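Long-range contact in peptide amidase (Stenotrophomonas maltophilia, PDB 1M22), which probably hydrolyses amide bonds as a serine hydrolase of the amidase signature family: residues R323-E335 with L371-Y385. Residues are numbered along the deposited sequence; the frame is centred on the assembly and turned at random.
Sequences RTLLLYEFKAGLE and LVEADATAGLADPAY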
ATOM      1  N   ARG A 323     -12.571   9.473 -12.546  1.00  9.20           N
ATOM      2  CA  ARG A 323     -13.503   9.983 -11.547  1.00 11.33           C
ATOM      3  C   ARG A 323     -14.843   9.280 -11.724  1.00 10.75           C
ATOM      4  O   ARG A 323     -15.450   8.814 -10.762  1.00 11.23           O
ATOM      5  CB  ARG A 323     -13.668  11.496 -11.729  1.00 15.16           C
ATOM      6  CG  ARG A 323     -14.607  12.183 -10.747  1.00 21.79           C
ATOM      7  CD  ARG A 323     -14.630  13.684 -11.015  1.00 28.10           C
ATOM      8  NE  ARG A 323     -15.348  14.439  -9.990  1.00 32.68           N
ATOM      9  CZ  ARG A 323     -16.660  14.383  -9.788  1.00 34.07           C
ATOM     10  NH1 ARG A 323     -17.422  13.601 -10.543  1.00 33.29           N
ATOM     11  NH2 ARG A 323     -17.214  15.114  -8.830  1.00 35.73           N
ATOM     12  N   THR A 324     -15.290   9.195 -12.971  1.00 10.16           N
ATOM     13  CA  THR A 324     -16.555   8.555 -13.286  1.00 10.82           C
ATOM     14  C   THR A 324     -16.590   7.074 -12.919  1.00  9.93           C
ATOM     15  O   THR A 324     -17.508   6.622 -12.235  1.00  9.53           O
ATOM     16  CB  THR A 324     -16.878   8.697 -14.787  1.00 11.20           C
ATOM     17  OG1 THR A 324     -17.045  10.085 -15.107  1.00 13.65           O
ATOM     18  CG2 THR A 324     -18.150   7.942 -15.138  1.00 11.94           C
ATOM     19  N   LEU A 325     -15.591   6.313 -13.354  1.00  8.43           N
ATOM     20  CA  LEU A 325     -15.603   4.885 -13.063  1.00  8.25           C
ATOM     21  C   LEU A 325     -15.527   4.588 -11.565  1.00  7.71           C
ATOM     22  O   LEU A 325     -16.148   3.642 -11.090  1.00  9.47           O
ATOM     23  CB  LEU A 325     -14.480   4.169 -13.832  1.00  8.86           C
ATOM     24  CG  LEU A 325     -13.027   4.266 -13.374  1.00  7.91           C
ATOM     25  CD1 LEU A 325     -12.744   3.185 -12.334  1.00  9.91           C
ATOM     26  CD2 LEU A 325     -12.112   4.077 -14.573  1.00 10.45           C
ATOM     27  N   LEU A 326     -14.784   5.402 -10.819  1.00  7.97           N
ATOM     28  CA  LEU A 326     -14.671   5.188  -9.379  1.00  8.27           C
ATOM     29  C   LEU A 326     -16.012   5.376  -8.668  1.00  8.60           C
ATOM     30  O   LEU A 326     -16.356   4.604  -7.778  1.00  8.73           O
ATOM     31  CB  LEU A 326     -13.629   6.133  -8.770  1.00 10.34           C
ATOM     32  CG  LEU A 326     -12.173   5.920  -9.195  1.00 10.41           C
ATOM     33  CD1 LEU A 326     -11.282   6.922  -8.478  1.00 11.37           C
ATOM     34  CD2 LEU A 326     -11.741   4.502  -8.868  1.00 11.55           C
ATOM     35  N   LEU A 327     -16.766   6.398  -9.061  1.00  8.46           N
ATOM     36  CA  LEU A 327     -18.063   6.651  -8.443  1.00  9.27           C
ATOM     37  C   LEU A 327     -19.016   5.481  -8.668  1.00  8.30           C
ATOM     38  O   LEU A 327     -19.654   5.005  -7.734  1.00  9.41           O
ATOM     39  CB  LEU A 327     -18.673   7.942  -9.001  1.00  9.90           C
ATOM     40  CG  LEU A 327     -17.981   9.246  -8.594  1.00 10.74           C
ATOM     41  CD1 LEU A 327     -18.493  10.392  -9.453  1.00 13.20           C
ATOM     42  CD2 LEU A 327     -18.233   9.523  -7.119  1.00 11.30           C
ATOM     43  N   TYR A 328     -19.101   5.013  -9.909  1.00  7.90           N
ATOM     44  CA  TYR A 328     -19.983   3.899 -10.228  1.00  7.47           C
ATOM     45  C   TYR A 328     -19.561   2.604  -9.546  1.00  8.48           C
ATOM     46  O   TYR A 328     -20.384   1.897  -8.965  1.00  9.56           O
ATOM     47  CB  TYR A 328     -20.028   3.657 -11.740  1.00  9.97           C
ATOM     48  CG  TYR A 328     -20.941   4.589 -12.506  1.00 10.41           C
ATOM     49  CD1 TYR A 328     -20.572   5.907 -12.762  1.00 11.97           C
ATOM     50  CD2 TYR A 328     -22.168   4.140 -12.994  1.00 12.34           C
ATOM     51  CE1 TYR A 328     -21.403   6.760 -13.492  1.00 14.74           C
ATOM     52  CE2 TYR A 328     -23.006   4.983 -13.723  1.00 13.97           C
ATOM     53  CZ  TYR A 328     -22.616   6.288 -13.968  1.00 14.98           C
ATOM     54  OH  TYR A 328     -23.432   7.123 -14.699  1.00 20.97           O
ATOM     55  N   GLU A 329     -18.273   2.291  -9.617  1.00  8.24           N
ATOM     56  CA  GLU A 329     -17.786   1.060  -9.022  1.00  8.49           C
ATOM     57  C   GLU A 329     -17.831   1.074  -7.500  1.00  7.23           C
ATOM     58  O   GLU A 329     -18.014   0.031  -6.877  1.00  9.37           O
ATOM     59  CB  GLU A 329     -16.374   0.760  -9.539  1.00  7.95           C
ATOM     60  CG  GLU A 329     -16.362   0.484 -11.042  1.00  8.88           C
ATOM     61  CD  GLU A 329     -15.012   0.052 -11.574  1.00  9.61           C
ATOM     62  OE1 GLU A 329     -14.083  -0.172 -10.763  1.00 10.00           O
ATOM     63  OE2 GLU A 329     -14.880  -0.071 -12.812  1.00 10.21           O
ATOM     64  N   PHE A 330     -17.683   2.250  -6.897  1.00  7.66           N
ATOM     65  CA  PHE A 330     -17.731   2.345  -5.442  1.00  8.13           C
ATOM     66  C   PHE A 330     -19.120   1.965  -4.927  1.00  7.61           C
ATOM     67  O   PHE A 330     -19.245   1.176  -3.995  1.00  8.99           O
ATOM     68  CB  PHE A 330     -17.375   3.761  -4.976  1.00  7.93           C
ATOM     69  CG  PHE A 330     -17.503   3.964  -3.488  1.00  9.34           C
ATOM     70  CD1 PHE A 330     -16.646   3.318  -2.599  1.00  9.79           C
ATOM     71  CD2 PHE A 330     -18.497   4.793  -2.975  1.00 10.34           C
ATOM     72  CE1 PHE A 330     -16.780   3.493  -1.222  1.00 11.09           C
ATOM     73  CE2 PHE A 330     -18.641   4.976  -1.601  1.00 10.44           C
ATOM     74  CZ  PHE A 330     -17.781   4.325  -0.721  1.00  9.63           C
ATOM     75  N   LYS A 331     -20.168   2.517  -5.532  1.00  9.15           N
ATOM     76  CA  LYS A 331     -21.508   2.177  -5.073  1.00  9.11           C
ATOM     77  C   LYS A 331     -21.780   0.689  -5.267  1.00  8.56           C
ATOM     78  O   LYS A 331     -22.215   0.003  -4.342  1.00 10.06           O
ATOM     79  CB  LYS A 331     -22.577   2.982  -5.814  1.00 10.39           C
ATOM     80  CG  LYS A 331     -23.981   2.654  -5.324  1.00 10.35           C
ATOM     81  CD  LYS A 331     -25.053   3.417  -6.080  1.00 11.94           C
ATOM     82  CE  LYS A 331     -26.427   3.115  -5.506  1.00 14.10           C
ATOM     83  NZ  LYS A 331     -27.496   3.886  -6.200  1.00 17.81           N
ATOM     84  N   ALA A 332     -21.518   0.191  -6.469  1.00  9.69           N
ATOM     85  CA  ALA A 332     -21.754  -1.215  -6.768  1.00 11.34           C
ATOM     86  C   ALA A 332     -20.936  -2.139  -5.872  1.00 10.48           C
ATOM     87  O   ALA A 332     -21.472  -3.079  -5.282  1.00 10.84           O
ATOM     88  CB  ALA A 332     -21.442  -1.495  -8.232  1.00 11.98           C
ATOM     89  N   GLY A 333     -19.639  -1.863  -5.766  1.00  9.68           N
ATOM     90  CA  GLY A 333     -18.766  -2.691  -4.955  1.00  9.88           C
ATOM     91  C   GLY A 333     -19.040  -2.648  -3.465  1.00  8.24           C
ATOM     92  O   GLY A 333     -19.048  -3.688  -2.799  1.00  9.55           O
ATOM     93  N   LEU A 334     -19.261  -1.452  -2.928  1.00  8.85           N
ATOM     94  CA  LEU A 334     -19.520  -1.324  -1.501  1.00  8.80           C
ATOM     95  C   LEU A 334     -20.801  -2.043  -1.101  1.00  9.92           C
ATOM     96  O   LEU A 334     -20.836  -2.749  -0.091  1.00 10.03           O
ATOM     97  CB  LEU A 334     -19.610   0.152  -1.091  1.00 10.25           C
ATOM     98  CG  LEU A 334     -19.779   0.359   0.418  1.00 11.46           C
ATOM     99  CD1 LEU A 334     -18.534  -0.130   1.150  1.00 14.00           C
ATOM    100  CD2 LEU A 334     -20.023   1.832   0.707  1.00 16.00           C
ATOM    101  N   GLU A 335     -21.857  -1.876  -1.891  1.00  9.49           N
ATOM    102  CA  GLU A 335     -23.110  -2.532  -1.557  1.00 10.73           C
ATOM    103  C   GLU A 335     -22.977  -4.049  -1.691  1.00 10.11           C
ATOM    104  O   GLU A 335     -23.553  -4.791  -0.897  1.00 12.15           O
ATOM    105  CB  GLU A 335     -24.248  -1.966  -2.417  1.00 12.03           C
ATOM    106  CG  GLU A 335     -24.373  -0.445  -2.266  1.00 13.40           C
ATOM    107  CD  GLU A 335     -25.714   0.115  -2.706  1.00 14.69           C
ATOM    108  OE1 GLU A 335     -26.260  -0.354  -3.724  1.00 16.99           O
ATOM    109  OE2 GLU A 335     -26.210   1.044  -2.033  1.00 15.40           O
ATOM    110  N   LEU A 371     -19.529  10.150  -1.287  1.00  8.41           N
ATOM    111  CA  LEU A 371     -20.534   9.133  -0.990  1.00  8.64           C
ATOM    112  C   LEU A 371     -21.846   9.552  -1.644  1.00  8.50           C
ATOM    113  O   LEU A 371     -22.531   8.744  -2.266  1.00  9.14           O
ATOM    114  CB  LEU A 371     -20.761   8.997   0.518  1.00  8.57           C
ATOM    115  CG  LEU A 371     -19.580   8.620   1.414  1.00  8.42           C
ATOM    116  CD1 LEU A 371     -20.096   8.328   2.813  1.00  9.83           C
ATOM    117  CD2 LEU A 371     -18.863   7.392   0.855  1.00 10.10           C
ATOM    118  N   VAL A 372     -22.183  10.831  -1.493  1.00  9.78           N
ATOM    119  CA  VAL A 372     -23.411  11.377  -2.054  1.00  9.43           C
ATOM    120  C   VAL A 372     -23.425  11.282  -3.576  1.00  9.12           C
ATOM    121  O   VAL A 372     -24.425  10.875  -4.163  1.00  9.38           O
ATOM    122  CB  VAL A 372     -23.595  12.849  -1.614  1.00  8.77           C
ATOM    123  CG1 VAL A 372     -24.771  13.485  -2.353  1.00 10.53           C
ATOM    124  CG2 VAL A 372     -23.832  12.904  -0.106  1.00 10.32           C
ATOM    125  N   GLU A 373     -22.323  11.647  -4.220  1.00  8.23           N
ATOM    126  CA  GLU A 373     -22.276  11.574  -5.672  1.00  9.04           C
ATOM    127  C   GLU A 373     -22.335  10.126  -6.154  1.00  9.02           C
ATOM    128  O   GLU A 373     -23.017   9.816  -7.129  1.00 10.27           O
ATOM    129  CB  GLU A 373     -21.019  12.258  -6.215  1.00 12.33           C
ATOM    130  CG  GLU A 373     -20.892  12.153  -7.728  1.00 17.53           C
ATOM    131  CD  GLU A 373     -19.991  13.213  -8.331  1.00 21.05           C
ATOM    132  OE1 GLU A 373     -18.973  13.565  -7.701  1.00 22.98           O
ATOM    133  OE2 GLU A 373     -20.298  13.683  -9.449  1.00 21.02           O
ATOM    134  N   ALA A 374     -21.626   9.236  -5.466  1.00  8.62           N
ATOM    135  CA  ALA A 374     -21.622   7.830  -5.849  1.00  9.07           C
ATOM    136  C   ALA A 374     -23.008   7.197  -5.721  1.00  9.09           C
ATOM    137  O   ALA A 374     -23.414   6.391  -6.555  1.00  9.65           O
ATOM    138  CB  ALA A 374     -20.617   7.058  -4.994  1.00  9.58           C
ATOM    139  N   ASP A 375     -23.747   7.574  -4.681  1.00  8.81           N
ATOM    140  CA  ASP A 375     -25.072   7.002  -4.474  1.00 11.12           C
ATOM    141  C   ASP A 375     -26.054   7.344  -5.590  1.00 11.60           C
ATOM    142  O   ASP A 375     -27.014   6.608  -5.823  1.00 13.29           O
ATOM    143  CB  ASP A 375     -25.643   7.458  -3.131  1.00 12.00           C
ATOM    144  CG  ASP A 375     -26.849   6.645  -2.710  1.00 15.04           C
ATOM    145  OD1 ASP A 375     -26.746   5.400  -2.715  1.00 16.30           O
ATOM    146  OD2 ASP A 375     -27.893   7.244  -2.373  1.00 18.92           O
ATOM    147  N   ALA A 376     -25.802   8.447  -6.287  1.00 10.83           N
ATOM    148  CA  ALA A 376     -26.678   8.888  -7.366  1.00 13.15           C
ATOM    149  C   ALA A 376     -26.358   8.275  -8.727  1.00 15.11           C
ATOM    150  O   ALA A 376     -27.041   8.562  -9.708  1.00 18.16           O
ATOM    151  CB  ALA A 376     -26.650  10.412  -7.464  1.00 12.96           C
ATOM    152  N   THR A 377     -25.323   7.440  -8.799  1.00 13.28           N
ATOM    153  CA  THR A 377     -24.977   6.815 -10.073  1.00 13.96           C
ATOM    154  C   THR A 377     -26.017   5.755 -10.428  1.00 16.58           C
ATOM    155  O   THR A 377     -26.525   5.051  -9.556  1.00 18.09           O
ATOM    156  CB  THR A 377     -23.562   6.184 -10.042  1.00 12.75           C
ATOM    157  OG1 THR A 377     -23.477   5.214  -8.990  1.00 12.22           O
ATOM    158  CG2 THR A 377     -22.513   7.263  -9.828  1.00 13.54           C
ATOM    159  N   ALA A 378     -26.331   5.652 -11.715  1.00 20.72           N
ATOM    160  CA  ALA A 378     -27.335   4.712 -12.201  1.00 23.09           C
ATOM    161  C   ALA A 378     -26.980   3.246 -11.994  1.00 24.08           C
ATOM    162  O   ALA A 378     -27.742   2.493 -11.386  1.00 27.24           O
ATOM    163  CB  ALA A 378     -27.611   4.973 -13.678  1.00 24.68           C
ATOM    164  N   GLY A 379     -25.825   2.842 -12.507  1.00 20.42           N
ATOM    165  CA  GLY A 379     -25.406   1.460 -12.378  1.00 18.48           C
ATOM    166  C   GLY A 379     -24.341   1.117 -13.397  1.00 14.24           C
ATOM    167  O   GLY A 379     -24.022   1.925 -14.267  1.00 15.63           O
ATOM    168  N   LEU A 380     -23.807  -0.095 -13.310  1.00 15.20           N
ATOM    169  CA  LEU A 380     -22.744  -0.528 -14.208  1.00 15.74           C
ATOM    170  C   LEU A 380     -23.148  -0.758 -15.665  1.00 16.05           C
ATOM    171  O   LEU A 380     -22.292  -1.007 -16.513  1.00 17.07           O
ATOM    172  CB  LEU A 380     -22.083  -1.787 -13.641  1.00 16.04           C
ATOM    173  CG  LEU A 380     -21.541  -1.632 -12.215  1.00 16.45           C
ATOM    174  CD1 LEU A 380     -20.887  -2.922 -11.769  1.00 17.23           C
ATOM    175  CD2 LEU A 380     -20.538  -0.488 -12.160  1.00 16.62           C
ATOM    176  N   ALA A 381     -24.442  -0.669 -15.959  1.00 17.12           N
ATOM    177  CA  ALA A 381     -24.923  -0.863 -17.323  1.00 17.07           C
ATOM    178  C   ALA A 381     -25.002   0.467 -18.071  1.00 17.55           C
ATOM    179  O   ALA A 381     -25.256   0.500 -19.276  1.00 18.75           O
ATOM    180  CB  ALA A 381     -26.294  -1.537 -17.307  1.00 19.04           C
ATOM    181  N   ASP A 382     -24.777   1.560 -17.348  1.00 16.57           N
ATOM    182  CA  ASP A 382     -24.820   2.895 -17.931  1.00 17.63           C
ATOM    183  C   ASP A 382     -23.729   3.045 -18.991  1.00 18.83           C
ATOM    184  O   ASP A 382     -22.548   2.839 -18.710  1.00 15.20           O
ATOM    185  CB  ASP A 382     -24.615   3.947 -16.839  1.00 19.03           C
ATOM    186  CG  ASP A 382     -24.939   5.349 -17.311  1.00 23.45           C
ATOM    187  OD1 ASP A 382     -24.540   5.709 -18.437  1.00 26.35           O
ATOM    188  OD2 ASP A 382     -25.589   6.095 -16.548  1.00 27.14           O
ATOM    189  N   PRO A 383     -24.112   3.411 -20.225  1.00 18.46           N
ATOM    190  CA  PRO A 383     -23.151   3.584 -21.317  1.00 19.03           C
ATOM    191  C   PRO A 383     -22.007   4.537 -20.970  1.00 18.33           C
ATOM    192  O   PRO A 383     -20.865   4.316 -21.372  1.00 17.65           O
ATOM    193  CB  PRO A 383     -24.019   4.114 -22.456  1.00 20.08           C
ATOM    194  CG  PRO A 383     -25.332   3.442 -22.201  1.00 21.47           C
ATOM    195  CD  PRO A 383     -25.492   3.606 -20.709  1.00 19.34           C
ATOM    196  N   ALA A 384     -22.318   5.594 -20.227  1.00 17.02           N
ATOM    197  CA  ALA A 384     -21.312   6.576 -19.833  1.00 16.51           C
ATOM    198  C   ALA A 384     -20.240   5.935 -18.958  1.00 15.97           C
ATOM    199  O   ALA A 384     -19.057   6.263 -19.069  1.00 14.67           O
ATOM    200  CB  ALA A 384     -21.971   7.732 -19.091  1.00 19.28           C
ATOM    201  N   TYR A 385     -20.655   5.032 -18.078  1.00 14.39           N
ATOM    202  CA  TYR A 385     -19.709   4.349 -17.205  1.00 13.52           C
ATOM    203  C   TYR A 385     -18.854   3.397 -18.031  1.00 12.95           C
ATOM    204  O   TYR A 385     -17.630   3.372 -17.899  1.00 13.08           O
ATOM    205  CB  TYR A 385     -20.439   3.558 -16.116  1.00 12.23           C
ATOM    206  CG  TYR A 385     -19.584   2.461 -15.520  1.00 12.90           C
ATOM    207  CD1 TYR A 385     -18.475   2.763 -14.728  1.00 12.28           C
ATOM    208  CD2 TYR A 385     -19.842   1.124 -15.811  1.00 12.66           C
ATOM    209  CE1 TYR A 385     -17.639   1.753 -14.247  1.00 11.74           C
ATOM    210  CE2 TYR A 385     -19.016   0.111 -15.342  1.00 12.46           C
ATOM    211  CZ  TYR A 385     -17.914   0.431 -14.561  1.00 11.46           C
ATOM    212  OH  TYR A 385     -17.093  -0.580 -14.122  1.00 13.66           O
TER
HETATM  213  O   HOH W   1     -23.153   2.394  -9.417  1.00 14.60           O
HETATM  214  O   HOH W   2     -25.675   7.371 -13.511  1.00 28.01           O
HETATM  215  O   HOH W   3     -27.188   1.953  -8.600  1.00 42.90           O
HETATM  216  O   HOH W   4     -27.822   3.293  -1.646  1.00 15.26           O
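Helix 319-340 packs against helix 369-375, the loop beyond it and the first turn of helix 383-407, a helix laid across a helix-to-helix connection on the periphery of the amidase signature fold, whose mixed eleven-stranded sheet lies between helical layers. The axes of 323-335 and 371-375 cross at -81°, with Ala374 set against Leu327 and Phe330. The Tyr328 ring is clamped between the loop and helix 383-407: Thr377 CB lies over the centre of one face, 3.7 Å from the centroid, and Tyr385 CB covers the opposite face, both as CH-pi contacts. With CG anti to the carbonyl carbon (chi1 -80°), the ring enters between them and brings its edge to Gly379 O, 3.2 Å from Tyr328 CD2. Its hydroxyl makes a weak bond to OD2 of Asp382, whose OD1 accepts from Ala384 N and N-caps helix 383-407, and also meets a water held by Ala378 N. The Tyr385 ring slides past that of Tyr328 with little overlap, one face taking Leu380 CD2. Tyr385 OH donates to Glu329 OE2 at 2.6 Å, on the anti side of the carboxylate, which is turned steeply across the ring; Ser218 and Ser220 bind the same carboxylate, tying the contact to a neighbouring loop. Lys331, extended throughout, runs past Ala374 O, and its NZ donates to Asp375 O at 2.8 Å, while its salt bridge to Asp375 OD1 is long. A water joins that OD1 to Glu335 OE2, which also accepts from Leu348 N. Ala374 O receives both Thr377 N and OG1. At the Arg323 end of the contact a salt bridge forms with Glu373: NH2 gives OE1 a weak bond, and Arg323 NH1 donates to Glu373 OE2 at 3.1 Å, within the guanidinium plane but 42° out of the carboxylate plane.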